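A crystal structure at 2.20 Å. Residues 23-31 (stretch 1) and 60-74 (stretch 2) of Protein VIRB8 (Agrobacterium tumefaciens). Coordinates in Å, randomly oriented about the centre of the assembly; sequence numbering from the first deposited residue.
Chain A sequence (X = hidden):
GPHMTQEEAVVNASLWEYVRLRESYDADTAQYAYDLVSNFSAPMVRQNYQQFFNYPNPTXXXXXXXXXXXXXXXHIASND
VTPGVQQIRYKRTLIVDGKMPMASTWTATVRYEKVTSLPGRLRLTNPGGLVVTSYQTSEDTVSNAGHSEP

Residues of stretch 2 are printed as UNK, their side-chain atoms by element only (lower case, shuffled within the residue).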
# COMPACT_ATOMS: atom_id res chain seq x y z
N GLU A 23 -3.46 -9.75 -6.39
CA GLU A 23 -3.52 -11.17 -6.10
C GLU A 23 -3.89 -11.48 -4.64
O GLU A 23 -4.24 -12.62 -4.31
CB GLU A 23 -2.18 -11.85 -6.50
CG GLU A 23 -1.75 -11.65 -7.97
CD GLU A 23 -2.78 -12.15 -9.00
OE1 GLU A 23 -3.60 -13.02 -8.62
OE2 GLU A 23 -2.75 -11.70 -10.17
N SER A 24 -3.79 -10.45 -3.78
CA SER A 24 -4.25 -10.49 -2.40
C SER A 24 -5.76 -10.36 -2.36
O SER A 24 -6.36 -9.90 -3.33
CB SER A 24 -3.67 -9.31 -1.63
OG SER A 24 -2.55 -9.72 -0.89
N TYR A 25 -6.37 -10.76 -1.24
CA TYR A 25 -7.80 -10.47 -1.01
C TYR A 25 -8.15 -10.31 0.46
O TYR A 25 -7.83 -11.15 1.30
CB TYR A 25 -8.76 -11.53 -1.59
CG TYR A 25 -10.22 -11.23 -1.24
CD1 TYR A 25 -10.90 -10.20 -1.91
CD2 TYR A 25 -10.89 -11.91 -0.23
CE1 TYR A 25 -12.20 -9.88 -1.60
CE2 TYR A 25 -12.21 -11.59 0.08
CZ TYR A 25 -12.85 -10.57 -0.61
OH TYR A 25 -14.16 -10.21 -0.37
N ASP A 26 -8.85 -9.23 0.76
CA ASP A 26 -9.35 -8.99 2.11
C ASP A 26 -10.61 -8.16 1.92
O ASP A 26 -10.54 -7.09 1.32
CB ASP A 26 -8.28 -8.23 2.91
CG ASP A 26 -8.64 -8.07 4.37
OD1 ASP A 26 -8.51 -9.03 5.14
OD2 ASP A 26 -9.03 -6.95 4.78
N ALA A 27 -11.75 -8.63 2.40
CA ALA A 27 -13.00 -7.86 2.21
C ALA A 27 -12.88 -6.37 2.63
O ALA A 27 -13.48 -5.49 2.01
CB ALA A 27 -14.16 -8.55 2.94
N ASP A 28 -12.09 -6.11 3.68
CA ASP A 28 -11.86 -4.73 4.13
C ASP A 28 -11.07 -3.88 3.14
O ASP A 28 -11.29 -2.68 3.06
CB ASP A 28 -11.16 -4.69 5.49
CG ASP A 28 -12.01 -5.31 6.59
OD1 ASP A 28 -13.23 -5.49 6.38
OD2 ASP A 28 -11.45 -5.64 7.67
N THR A 29 -10.14 -4.50 2.40
CA THR A 29 -9.26 -3.79 1.46
C THR A 29 -9.70 -3.96 0.02
O THR A 29 -9.05 -3.47 -0.90
CB THR A 29 -7.83 -4.31 1.54
OG1 THR A 29 -7.80 -5.69 1.18
CG2 THR A 29 -7.24 -4.13 2.94
N ALA A 30 -10.81 -4.67 -0.16
CA ALA A 30 -11.29 -5.02 -1.50
C ALA A 30 -11.47 -3.81 -2.44
O ALA A 30 -11.03 -3.85 -3.60
CB ALA A 30 -12.57 -5.88 -1.39
N GLN A 31 -12.10 -2.75 -1.92
CA GLN A 31 -12.35 -1.53 -2.69
C GLN A 31 -11.09 -0.69 -2.92
O GLN A 31 -10.84 -0.19 -4.03
CB GLN A 31 -13.38 -0.67 -1.96
CG GLN A 31 -14.11 0.34 -2.87
CD GLN A 31 -15.33 -0.30 -3.50
OE1 GLN A 31 -16.33 -0.54 -2.82
NE2 GLN A 31 -15.25 -0.60 -4.80
N UNK A 60 -14.93 -15.25 -8.24
CA UNK A 60 -14.31 -14.09 -7.62
C UNK A 60 -13.96 -14.40 -6.16
O UNK A 60 -14.71 -15.11 -5.47
c UNK A 60 -15.24 -12.87 -7.65
o UNK A 60 -14.72 -11.82 -6.84
N UNK A 61 -12.81 -13.88 -5.69
CA UNK A 61 -12.48 -14.01 -4.25
C UNK A 61 -13.58 -13.46 -3.34
O UNK A 61 -13.81 -13.98 -2.25
c UNK A 61 -11.78 -13.13 -6.42
c UNK A 61 -11.19 -13.18 -4.10
c UNK A 61 -11.15 -12.29 -5.35
N UNK A 62 -14.27 -12.42 -3.81
CA UNK A 62 -15.36 -11.81 -3.07
C UNK A 62 -16.46 -12.80 -2.79
O UNK A 62 -16.97 -12.88 -1.68
c UNK A 62 -15.69 -8.44 -4.73
o UNK A 62 -15.69 -7.53 -3.90
c UNK A 62 -15.97 -10.69 -3.89
n UNK A 62 -16.32 -8.36 -5.90
c UNK A 62 -15.00 -9.73 -4.42
N UNK A 63 -16.83 -13.54 -3.83
CA UNK A 63 -17.86 -14.57 -3.80
C UNK A 63 -17.42 -15.81 -3.00
O UNK A 63 -18.10 -16.22 -2.07
c UNK A 63 -18.30 -14.93 -5.27
c UNK A 63 -18.70 -13.66 -6.01
c UNK A 63 -19.45 -15.94 -5.28
N UNK A 64 -16.25 -16.36 -3.34
CA UNK A 64 -15.67 -17.57 -2.70
C UNK A 64 -15.31 -17.37 -1.23
O UNK A 64 -15.62 -18.22 -0.37
c UNK A 64 -14.41 -18.09 -3.49
c UNK A 64 -14.82 -18.82 -4.77
c UNK A 64 -16.11 -19.59 -4.64
c UNK A 64 -13.53 -19.02 -2.64
N UNK A 65 -14.65 -16.25 -0.94
CA UNK A 65 -14.11 -16.02 0.39
C UNK A 65 -14.91 -15.02 1.20
O UNK A 65 -15.11 -15.23 2.40
c UNK A 65 -11.71 -16.66 -0.39
c UNK A 65 -10.35 -16.08 -0.68
c UNK A 65 -11.60 -17.97 0.42
c UNK A 65 -12.62 -15.64 0.31
N UNK A 66 -15.38 -13.96 0.55
CA UNK A 66 -16.15 -12.91 1.22
C UNK A 66 -15.46 -12.38 2.45
O UNK A 66 -14.29 -11.96 2.42
N UNK A 67 -16.16 -12.46 3.56
CA UNK A 67 -15.69 -11.90 4.80
C UNK A 67 -14.98 -12.96 5.61
O UNK A 67 -14.37 -12.65 6.63
c UNK A 67 -17.57 -8.26 5.02
c UNK A 67 -16.89 -11.31 5.56
c UNK A 67 -17.99 -10.75 4.61
n UNK A 67 -16.69 -8.28 6.24
c UNK A 67 -18.59 -9.39 5.04
N UNK A 68 -15.03 -14.22 5.15
CA UNK A 68 -14.57 -15.40 5.91
C UNK A 68 -13.22 -15.99 5.49
O UNK A 68 -12.81 -17.05 6.00
c UNK A 68 -17.61 -15.31 6.90
c UNK A 68 -16.76 -16.35 6.72
n UNK A 68 -18.51 -15.69 7.87
n UNK A 68 -17.17 -17.33 7.60
c UNK A 68 -18.22 -16.91 8.27
c UNK A 68 -15.60 -16.52 5.81
N UNK A 69 -12.55 -15.33 4.56
CA UNK A 69 -11.28 -15.81 4.06
C UNK A 69 -10.47 -14.68 3.49
O UNK A 69 -10.99 -13.60 3.21
N UNK A 70 -9.19 -14.95 3.30
CA UNK A 70 -8.24 -13.98 2.78
C UNK A 70 -7.19 -14.71 1.96
O UNK A 70 -6.95 -15.89 2.18
n UNK A 70 -5.06 -10.15 7.53
c UNK A 70 -6.29 -10.62 7.35
c UNK A 70 -8.22 -12.08 4.51
c UNK A 70 -7.51 -13.28 3.93
n UNK A 70 -7.23 -10.36 8.25
c UNK A 70 -7.91 -11.93 6.01
n UNK A 70 -6.58 -11.36 6.27
N UNK A 71 -6.58 -13.97 1.03
CA UNK A 71 -5.43 -14.40 0.27
C UNK A 71 -4.29 -13.45 0.58
O UNK A 71 -4.45 -12.24 0.47
c UNK A 71 -7.28 -14.99 -3.21
c UNK A 71 -5.74 -14.41 -1.24
c UNK A 71 -6.73 -15.42 -1.83
c UNK A 71 -6.18 -16.84 -1.91
N UNK A 72 -3.15 -14.01 1.00
CA UNK A 72 -1.92 -13.26 1.22
C UNK A 72 -0.79 -13.62 0.24
O UNK A 72 -0.68 -14.77 -0.21
o UNK A 72 -2.96 -12.72 5.89
c UNK A 72 -2.01 -12.91 5.09
c UNK A 72 -2.25 -12.56 3.64
o UNK A 72 -0.88 -13.36 5.43
c UNK A 72 -1.44 -13.42 2.68
N UNK A 73 0.07 -12.63 -0.06
CA UNK A 73 1.06 -12.75 -1.10
C UNK A 73 2.43 -12.37 -0.53
O UNK A 73 2.59 -11.32 0.08
c UNK A 73 -0.44 -12.69 -3.14
c UNK A 73 0.63 -11.94 -2.37
c UNK A 73 1.79 -11.66 -3.30
N UNK A 74 3.39 -13.27 -0.71
CA UNK A 74 4.77 -13.05 -0.29
C UNK A 74 5.62 -12.93 -1.52
O UNK A 74 5.60 -13.85 -2.32
o UNK A 74 4.52 -16.24 3.35
c UNK A 74 5.11 -14.41 1.91
c UNK A 74 5.21 -15.87 2.37
c UNK A 74 5.28 -14.30 0.42
o UNK A 74 5.97 -16.66 1.74

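Position 60 has one carbon and one oxygen and does not reach stretch 1. The oxygen accepts a hydrogen bond from the backbone N of position 62, at the start of a helix. This is Ser 60, the N-cap.

Position 61 has three carbons that close a ring onto its own backbone N. Its CB lies over one face of the Tyr 25 ring, 3.6 Å from Tyr 25 CG. It is Pro 61.

Position 62 has three carbons, the third carrying one oxygen and one nitrogen. Its CA lies 3.4 Å from Tyr 25 OH, and its N sits over the same ring face as Pro 61 CB. It is Gln 62. The capping bond, Gln 62 N to Ser 60 OG, is 3.1 Å.

Position 63 has three carbons, one carrying the other two. Its CB points away from stretch 1. It is Val 63.

Position 64 has four carbons, forked at the first, with one arm two carbons long. It touches nothing on stretch 1. It is Ile 64.

Position 65 has four carbons, forked at the second. Its CB points toward stretch 1 and comes 4.1 Å from Tyr 25 CE2. It is Leu 65.

Position 66 has no side-chain atoms, and its phi is positive. Its O accepts a weak hydrogen bond from Tyr 25 OH at 3.3 Å. It is Gly 66; a positive phi favours glycine.

Position 67 has four carbons in a row ending in nitrogen. CA-to-CB points away, but the chain end comes nearer, with its last carbon near Ala 27 CB. It is Lys 67. Its NZ is 4.4 Å from Asp 28 OD1, too far for a salt bridge.

Position 68 has one carbon, then a ring of three carbons and two nitrogens. It makes no contact with stretch 1. It is His 68, the last residue of a type II' turn from Leu 65.

Position 69 has no side chain. An ideal CB would clash with Leu 65 CD2 at 2.8 Å. It is Gly 69.

Position 70 has three carbons, a nitrogen, then a carbon carrying two more nitrogens. Asp 26 OD1 lies over one face of this end group. It is Arg 70. Asp 26 OD1 to Arg 70 NE, 3.2 Å, is a salt bridge by charge alone, since no N-H points at the oxygen.

Position 71 has four carbons, forked at the second. One branch carbon packs on Tyr 25 CB. It is Leu 71, with CD1 4.1 Å from Tyr 25 CB.

Position 72 has three carbons, the third carrying two oxygens. Its CB points away. It is Glu 72.

Position 73 has three carbons, one carrying two. One branch carbon packs on Glu 23 CB. It is Val 73, with CG2 3.9 Å from Glu 23 CB.

Position 74 has three carbons, the third carrying two oxygens, out of reach. It is Glu 74.

The contact centres on Tyr 25. Its backbone pairs with Leu 71 in a single antiparallel bridge: Tyr 25 N to Leu 71 O, 3.0 Å, and Leu 71 N to Tyr 25 O, 3.1 Å. From there its ring reaches the helix and turn, with Pro 61 CB over one face and Gly 66 O at the edge. The Asp 26 to Arg 70 charge pair adds to the contact beside the bridge.

Stretch 2, residues 60-74: SPQVILGKHGRLEVE
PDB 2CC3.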